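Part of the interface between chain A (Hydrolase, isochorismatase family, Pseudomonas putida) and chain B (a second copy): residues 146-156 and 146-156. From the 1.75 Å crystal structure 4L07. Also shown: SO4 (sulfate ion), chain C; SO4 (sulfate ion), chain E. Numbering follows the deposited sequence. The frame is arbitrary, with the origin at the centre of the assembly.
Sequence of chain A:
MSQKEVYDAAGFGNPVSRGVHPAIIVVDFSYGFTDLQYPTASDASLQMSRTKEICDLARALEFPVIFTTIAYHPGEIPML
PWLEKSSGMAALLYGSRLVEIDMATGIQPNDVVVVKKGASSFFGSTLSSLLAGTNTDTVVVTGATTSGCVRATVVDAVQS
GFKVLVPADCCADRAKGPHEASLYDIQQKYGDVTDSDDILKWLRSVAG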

# COMPACT_ATOMS: atom_id res chain seq x y z
N THR A 146 -12.60 13.49 14.26
CA THR A 146 -11.26 14.09 14.35
C THR A 146 -10.20 13.09 14.83
O THR A 146 -9.14 12.96 14.20
CB THR A 146 -11.27 15.30 15.28
OG1 THR A 146 -12.43 16.08 15.00
CG2 THR A 146 -10.02 16.15 15.06
N SER A 147 -10.51 12.39 15.92
CA SER A 147 -9.55 11.48 16.54
C SER A 147 -9.41 10.15 15.82
O SER A 147 -8.44 9.43 16.05
CB SER A 147 -9.86 11.26 18.02
OG SER A 147 -11.18 10.76 18.22
N GLY A 148 -10.37 9.82 14.96
CA GLY A 148 -10.39 8.52 14.28
C GLY A 148 -10.01 8.63 12.82
O GLY A 148 -8.83 8.78 12.48
N CYS A 149 -11.02 8.56 11.96
CA CYS A 149 -10.82 8.58 10.51
C CYS A 149 -10.11 9.83 9.98
O CYS A 149 -9.29 9.74 9.06
CB CYS A 149 -12.16 8.37 9.79
N VAL A 150 -10.40 11.00 10.55
CA VAL A 150 -9.78 12.25 10.10
C VAL A 150 -8.28 12.23 10.37
O VAL A 150 -7.47 12.40 9.44
CB VAL A 150 -10.42 13.50 10.73
CG1 VAL A 150 -9.64 14.77 10.36
CG2 VAL A 150 -11.86 13.64 10.26
N ARG A 151 -7.90 11.99 11.63
CA ARG A 151 -6.48 11.95 12.00
C ARG A 151 -5.72 10.90 11.18
O ARG A 151 -4.61 11.15 10.72
CB ARG A 151 -6.28 11.69 13.49
CG ARG A 151 -4.81 11.76 13.92
CD ARG A 151 -4.48 10.62 14.86
NE ARG A 151 -3.05 10.56 15.20
CZ ARG A 151 -2.52 11.19 16.24
NH1 ARG A 151 -1.22 11.08 16.51
NH2 ARG A 151 -3.29 11.92 17.03
N ALA A 152 -6.33 9.73 11.02
CA ALA A 152 -5.71 8.64 10.25
C ALA A 152 -5.48 9.05 8.79
O ALA A 152 -4.44 8.72 8.19
CB ALA A 152 -6.55 7.37 10.34
N THR A 153 -6.45 9.76 8.23
CA THR A 153 -6.39 10.23 6.84
C THR A 153 -5.29 11.28 6.69
O THR A 153 -4.55 11.29 5.70
CB THR A 153 -7.76 10.80 6.40
OG1 THR A 153 -8.72 9.74 6.41
CG2 THR A 153 -7.71 11.41 5.00
N VAL A 154 -5.18 12.14 7.70
CA VAL A 154 -4.18 13.21 7.71
C VAL A 154 -2.77 12.64 7.75
O VAL A 154 -1.92 13.04 6.96
CB VAL A 154 -4.42 14.19 8.88
CG1 VAL A 154 -3.19 15.06 9.15
CG2 VAL A 154 -5.63 15.05 8.57
N VAL A 155 -2.53 11.68 8.65
CA VAL A 155 -1.22 11.01 8.72
C VAL A 155 -0.87 10.37 7.39
O VAL A 155 0.24 10.58 6.88
CB VAL A 155 -1.17 9.97 9.87
CG1 VAL A 155 0.09 9.11 9.77
CG2 VAL A 155 -1.24 10.68 11.21
N ASP A 156 -1.80 9.62 6.81
CA ASP A 156 -1.56 9.00 5.51
C ASP A 156 -1.34 9.99 4.37
O ASP A 156 -0.52 9.73 3.49
CB ASP A 156 -2.66 8.00 5.15
CG ASP A 156 -2.29 6.57 5.52
OD1 ASP A 156 -1.14 6.33 5.97
OD2 ASP A 156 -3.14 5.67 5.37
N THR B 146 4.69 7.19 21.67
CA THR B 146 3.32 6.71 21.82
C THR B 146 2.35 7.43 20.88
O THR B 146 1.57 6.78 20.17
CB THR B 146 2.83 6.90 23.26
OG1 THR B 146 3.86 6.46 24.16
CG2 THR B 146 1.54 6.10 23.50
N SER B 147 2.42 8.76 20.86
CA SER B 147 1.47 9.58 20.10
C SER B 147 1.84 9.74 18.64
O SER B 147 1.06 10.29 17.86
CB SER B 147 1.33 10.96 20.75
OG SER B 147 2.56 11.66 20.68
N GLY B 148 3.02 9.26 18.26
CA GLY B 148 3.52 9.44 16.89
C GLY B 148 3.60 8.11 16.17
O GLY B 148 2.57 7.53 15.78
N CYS B 149 4.83 7.62 16.01
CA CYS B 149 5.10 6.37 15.31
C CYS B 149 4.42 5.13 15.91
O CYS B 149 4.01 4.26 15.16
CB CYS B 149 6.60 6.15 15.19
N VAL B 150 4.33 5.05 17.23
CA VAL B 150 3.64 3.92 17.87
C VAL B 150 2.16 3.87 17.45
O VAL B 150 1.69 2.85 16.93
CB VAL B 150 3.77 3.92 19.40
CG1 VAL B 150 2.94 2.80 20.02
CG2 VAL B 150 5.23 3.76 19.80
N ARG B 151 1.44 4.98 17.69
CA ARG B 151 0.02 5.08 17.35
C ARG B 151 -0.23 4.79 15.87
O ARG B 151 -1.11 4.01 15.52
CB ARG B 151 -0.53 6.46 17.72
CG ARG B 151 -2.05 6.59 17.69
CD ARG B 151 -2.45 8.06 17.63
NE ARG B 151 -3.89 8.29 17.82
CZ ARG B 151 -4.81 8.06 16.90
NH1 ARG B 151 -4.46 7.56 15.73
NH2 ARG B 151 -6.10 8.32 17.14
N ALA B 152 0.56 5.42 15.00
CA ALA B 152 0.42 5.20 13.56
C ALA B 152 0.62 3.73 13.19
O ALA B 152 -0.14 3.17 12.39
CB ALA B 152 1.38 6.10 12.78
N THR B 153 1.62 3.10 13.79
CA THR B 153 1.87 1.66 13.59
C THR B 153 0.70 0.80 14.07
O THR B 153 0.33 -0.17 13.42
CB THR B 153 3.19 1.22 14.27
OG1 THR B 153 4.28 1.97 13.73
CG2 THR B 153 3.45 -0.27 14.06
N VAL B 154 0.12 1.17 15.21
CA VAL B 154 -1.02 0.43 15.76
C VAL B 154 -2.23 0.49 14.82
O VAL B 154 -2.86 -0.53 14.54
CB VAL B 154 -1.37 0.93 17.17
CG1 VAL B 154 -2.76 0.47 17.58
CG2 VAL B 154 -0.34 0.45 18.19
N VAL B 155 -2.55 1.69 14.35
CA VAL B 155 -3.65 1.88 13.39
C VAL B 155 -3.43 1.02 12.15
O VAL B 155 -4.33 0.30 11.71
CB VAL B 155 -3.85 3.36 13.02
CG1 VAL B 155 -4.88 3.51 11.89
CG2 VAL B 155 -4.32 4.14 14.24
N ASP B 156 -2.21 1.07 11.60
CA ASP B 156 -1.92 0.27 10.41
C ASP B 156 -1.93 -1.23 10.65
O ASP B 156 -2.31 -2.00 9.77
CB ASP B 156 -0.61 0.71 9.75
CG ASP B 156 -0.82 1.75 8.65
OD1 ASP B 156 -1.99 2.05 8.33
OD2 ASP B 156 0.18 2.26 8.11
S SO4 C . -14.18 7.05 13.66
O1 SO4 C . -15.50 7.32 14.29
O2 SO4 C . -13.59 8.29 13.13
O3 SO4 C . -13.26 6.50 14.68
O4 SO4 C . -14.31 6.05 12.56
S SO4 E . 7.52 10.44 16.61
O1 SO4 E . 6.97 9.20 17.19
O2 SO4 E . 6.43 11.40 16.34
O3 SO4 E . 8.49 11.05 17.55
O4 SO4 E . 8.25 10.12 15.36
O HOH W 1 -6.86 7.44 14.06
O HOH W 2 0.49 9.24 14.70
O HOH W 3 -1.99 8.11 14.19
O HOH W 4 -3.31 4.20 7.62
O HOH W 5 -0.10 4.91 8.06

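Each stretch is helical from residue 146 to 156, and the two copies cross steeply, their N-to-C directions 107° apart. The axes come no closer than 11.3 Å, so side chains and water fill much of the space between the backbones. Each helix opens with a wider pi-type turn, in which the amides of Arg A151 and Arg B151 reach back weakly to the carbonyls of Thr A146 and Thr B146; regular helical hydrogen bonds follow.

Arg A151 and Arg B151 dominate the contact. The CA-to-CB bonds of Arg A151 and Arg B151 point toward the opposing helix, and their guanidinium groups stack, centres 3.9 Å apart and planes at 15°. Like charges therefore lie close, with Arg A151 NE 3.4 Å from Arg B151 NH1. A flat, delocalised cation can tolerate this because its N-H groups point outward in the plane, leaving the faces free to stack while the edges meet oxygen. Arg B151 NH2 donates a weak hydrogen bond to Ser A147 O at 2.8 Å. Arg A151 NH1 lies equally near Ser B147 O, 2.8 Å away, but at too poor an angle for a hydrogen bond. Water 3 links the pair, accepting from Arg A151 NE at 2.9 Å and Arg B151 NH1 at 3.0 Å. Water 1 joins Arg B151 NH1 to Gly A148 O, and water 2 joins Arg A151 NH1 to Gly B148 O.

Further along, small and branched apolar groups meet: Ala A152 CB lies 4.5 Å from Val B155 CG1, and Val A155 CG1 lies 4.4 Å from Ala B152 CB. The short alanine leaves room for valine's methyl group. Asp A156 and Asp B156, both acidic, do not touch directly; water 4 lies 2.7 Å from Asp A156 OD2 and 2.6 Å from Asp B156 OD1, and water 5 lies 2.7 Å from both Asp A156 OD1 and Asp B156 OD2.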